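PDB 5GWA: beta-lactamase from Serratia marcescens, which probably hydrolyses beta-lactam antibiotics to substituted beta-amino acids, as a class A extended-spectrum enzyme that binds the inhibitor avibactam. Local coordinates for residues G124-V129 and K144-E149. Numbering follows the deposited sequence.
Sequences GGTNKV and KATEEE. With NA (sodium ion), chain P; NA (sodium ion), chain Y; SO4 (sulfate ion), chain F.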
loop_
_atom_site.group_PDB
_atom_site.type_symbol
_atom_site.label_atom_id
_atom_site.label_comp_id
_atom_site.label_asym_id
_atom_site.label_seq_id
_atom_site.Cartn_x
_atom_site.Cartn_y
_atom_site.Cartn_z
ATOM N N GLY A 124 -7.906 13.924 17.512
ATOM C CA GLY A 124 -8.585 15.179 17.209
ATOM C C GLY A 124 -8.034 15.983 16.046
ATOM O O GLY A 124 -8.533 17.075 15.754
ATOM N N GLY A 125 -7.171 15.355 15.237
ATOM C CA GLY A 125 -6.740 15.897 13.951
ATOM C C GLY A 125 -5.259 16.255 13.897
ATOM O O GLY A 125 -4.561 16.221 14.910
ATOM N N THR A 126 -4.790 16.626 12.707
ATOM C CA THR A 126 -3.390 16.968 12.501
ATOM C C THR A 126 -3.015 18.199 13.333
ATOM O O THR A 126 -1.925 18.228 13.906
ATOM C CB THR A 126 -3.059 17.238 11.023
ATOM O OG1 THR A 126 -3.969 18.182 10.469
ATOM C CG2 THR A 126 -3.147 15.947 10.183
ATOM N N ASN A 127 -3.932 19.174 13.450
ATOM C CA ASN A 127 -3.604 20.383 14.230
ATOM C C ASN A 127 -3.372 20.104 15.691
ATOM O O ASN A 127 -2.458 20.681 16.269
ATOM C CB ASN A 127 -4.633 21.527 14.057
ATOM C CG ASN A 127 -4.191 22.805 14.752
ATOM O OD1 ASN A 127 -4.827 23.254 15.724
ATOM N ND2 ASN A 127 -3.046 23.341 14.331
ATOM N N LYS A 128 -4.103 19.152 16.267
ATOM C CA LYS A 128 -3.874 18.739 17.647
ATOM C C LYS A 128 -2.453 18.206 17.796
ATOM O O LYS A 128 -1.762 18.484 18.777
ATOM C CB LYS A 128 -4.883 17.669 18.072
ATOM C CG LYS A 128 -4.689 17.148 19.485
ATOM C CD LYS A 128 -5.345 18.102 20.458
ATOM C CE LYS A 128 -6.818 18.290 20.128
ATOM N NZ LYS A 128 -7.460 19.312 21.009
ATOM N N VAL A 129 -2.005 17.418 16.821
ATOM C CA VAL A 129 -0.721 16.772 16.980
ATOM C C VAL A 129 0.420 17.775 16.753
ATOM O O VAL A 129 1.401 17.803 17.486
ATOM C CB VAL A 129 -0.593 15.583 15.991
ATOM C CG1 VAL A 129 0.793 14.972 16.122
ATOM C CG2 VAL A 129 -1.680 14.548 16.281
ATOM N N LYS A 144 0.422 18.801 9.141
ATOM C CA LYS A 144 -0.680 19.440 8.437
ATOM C C LYS A 144 -1.631 18.472 7.737
ATOM O O LYS A 144 -2.711 18.875 7.341
ATOM C CB LYS A 144 -0.123 20.428 7.449
ATOM C CG LYS A 144 0.637 21.574 8.102
ATOM C CD LYS A 144 -0.229 22.513 8.897
ATOM C CE LYS A 144 0.654 23.409 9.768
ATOM N NZ LYS A 144 -0.143 24.489 10.409
ATOM N N ALA A 145 -1.141 17.303 7.343
ATOM C CA ALA A 145 -1.936 16.473 6.424
ATOM C C ALA A 145 -1.914 15.027 6.872
ATOM O O ALA A 145 -0.883 14.495 7.235
ATOM C CB ALA A 145 -1.399 16.534 5.024
ATOM N N THR A 146 -3.049 14.383 6.751
ATOM C CA THR A 146 -3.180 12.964 7.051
ATOM C C THR A 146 -2.602 12.155 5.894
ATOM O O THR A 146 -2.215 12.709 4.873
ATOM C CB THR A 146 -4.652 12.557 7.184
ATOM O OG1 THR A 146 -5.317 12.820 5.944
ATOM C CG2 THR A 146 -5.343 13.302 8.310
ATOM N N GLU A 147 -2.542 10.841 6.055
ATOM C CA GLU A 147 -2.076 10.011 4.958
ATOM C C GLU A 147 -3.001 10.091 3.767
ATOM O O GLU A 147 -2.523 10.188 2.636
ATOM C CB GLU A 147 -1.887 8.550 5.406
ATOM C CG GLU A 147 -0.645 8.379 6.273
ATOM C CD GLU A 147 0.660 8.449 5.515
ATOM O OE1 GLU A 147 0.654 8.338 4.262
ATOM O OE2 GLU A 147 1.757 8.523 6.143
ATOM N N GLU A 148 -4.293 10.071 4.007
ATOM C CA GLU A 148 -5.261 10.176 2.897
ATOM C C GLU A 148 -5.062 11.478 2.139
ATOM O O GLU A 148 -4.999 11.480 0.909
ATOM C CB GLU A 148 -6.651 10.079 3.444
ATOM C CG GLU A 148 -7.757 10.366 2.441
ATOM C CD GLU A 148 -9.140 10.223 3.059
ATOM O OE1 GLU A 148 -9.250 10.194 4.305
ATOM O OE2 GLU A 148 -10.135 10.208 2.297
ATOM N N GLU A 149 -4.845 12.556 2.887
ATOM C CA GLU A 149 -4.616 13.848 2.273
ATOM C C GLU A 149 -3.319 13.890 1.454
ATOM O O GLU A 149 -3.265 14.456 0.353
ATOM C CB GLU A 149 -4.642 14.941 3.349
ATOM C CG GLU A 149 -6.010 15.212 3.912
ATOM C CD GLU A 149 -6.027 16.218 5.038
ATOM O OE1 GLU A 149 -5.095 16.246 5.873
ATOM O OE2 GLU A 149 -7.092 16.841 5.246
HETATM NA NA NA P . -6.873 19.276 15.116
HETATM NA NA NA Y . -3.012 20.644 10.810
HETATM S S SO4 F . -7.291 22.005 18.298
HETATM O O1 SO4 F . -6.781 23.404 18.339
HETATM O O2 SO4 F . -8.733 21.881 18.622
HETATM O O3 SO4 F . -7.095 21.492 16.895
HETATM O O4 SO4 F . -6.509 21.200 19.251
HETATM O O HOH W 1 -5.609 17.627 8.226
HETATM O O HOH W 2 -1.430 22.282 12.030
HETATM O O HOH W 3 -6.703 19.545 12.303
#
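T126 carries almost the whole contact, laying its methyl group against the backbone of A145 and T146. CG2 of T126 sits 3.7 Å from C of A145 and touches the methyl CG2 of T146 at 3.9 Å, a small apolar patch at the start of helix 126-135. With chi1 at 51°, the hydroxyl of T126 lies between its own backbone N and carbonyl carbon, while the methyl, beside the backbone N, faces A145 and T146.

Waters and a sodium ion bridge polar groups of the two segments. One water lies 2.8 Å from OG1 of T126 and donates to both K144 O, at 3.3 Å, and E149 OE1, joining the hydroxyl to the second segment. The same OG1 binds a sodium ion at 2.7 Å. A water on that ion accepts from ND2 of N127 and from NZ of K144, whose chain, bent at chi2, turns its amine to this water. On the 124-129 side alone, a second sodium ion is held by G124 O, a water and a sulfate, probably from the crystallisation liquor, that also takes a hydrogen bond from NZ of K128.

Within 144-149, T146 and E149 form a capping box: E149 N donates to OG1 of T146 at 3.1 Å, and T146 N donates to OE1 of E149 at 2.9 Å. The latter bond meets the carboxylate on its anti side, 23° out of plane. The carboxylate of D117, in helix 113-123, accepts from N of E147 and of E148, the first backbone N-H groups of helix 147-151.

G124, with positive phi, ends helix 113-123 in a Schellman motif, and G125 occupies the N-cap position of helix 126-135. The contact thus sets this helix-to-helix turn against the omega-loop region of the class A fold, where E147 touches bound avibactam.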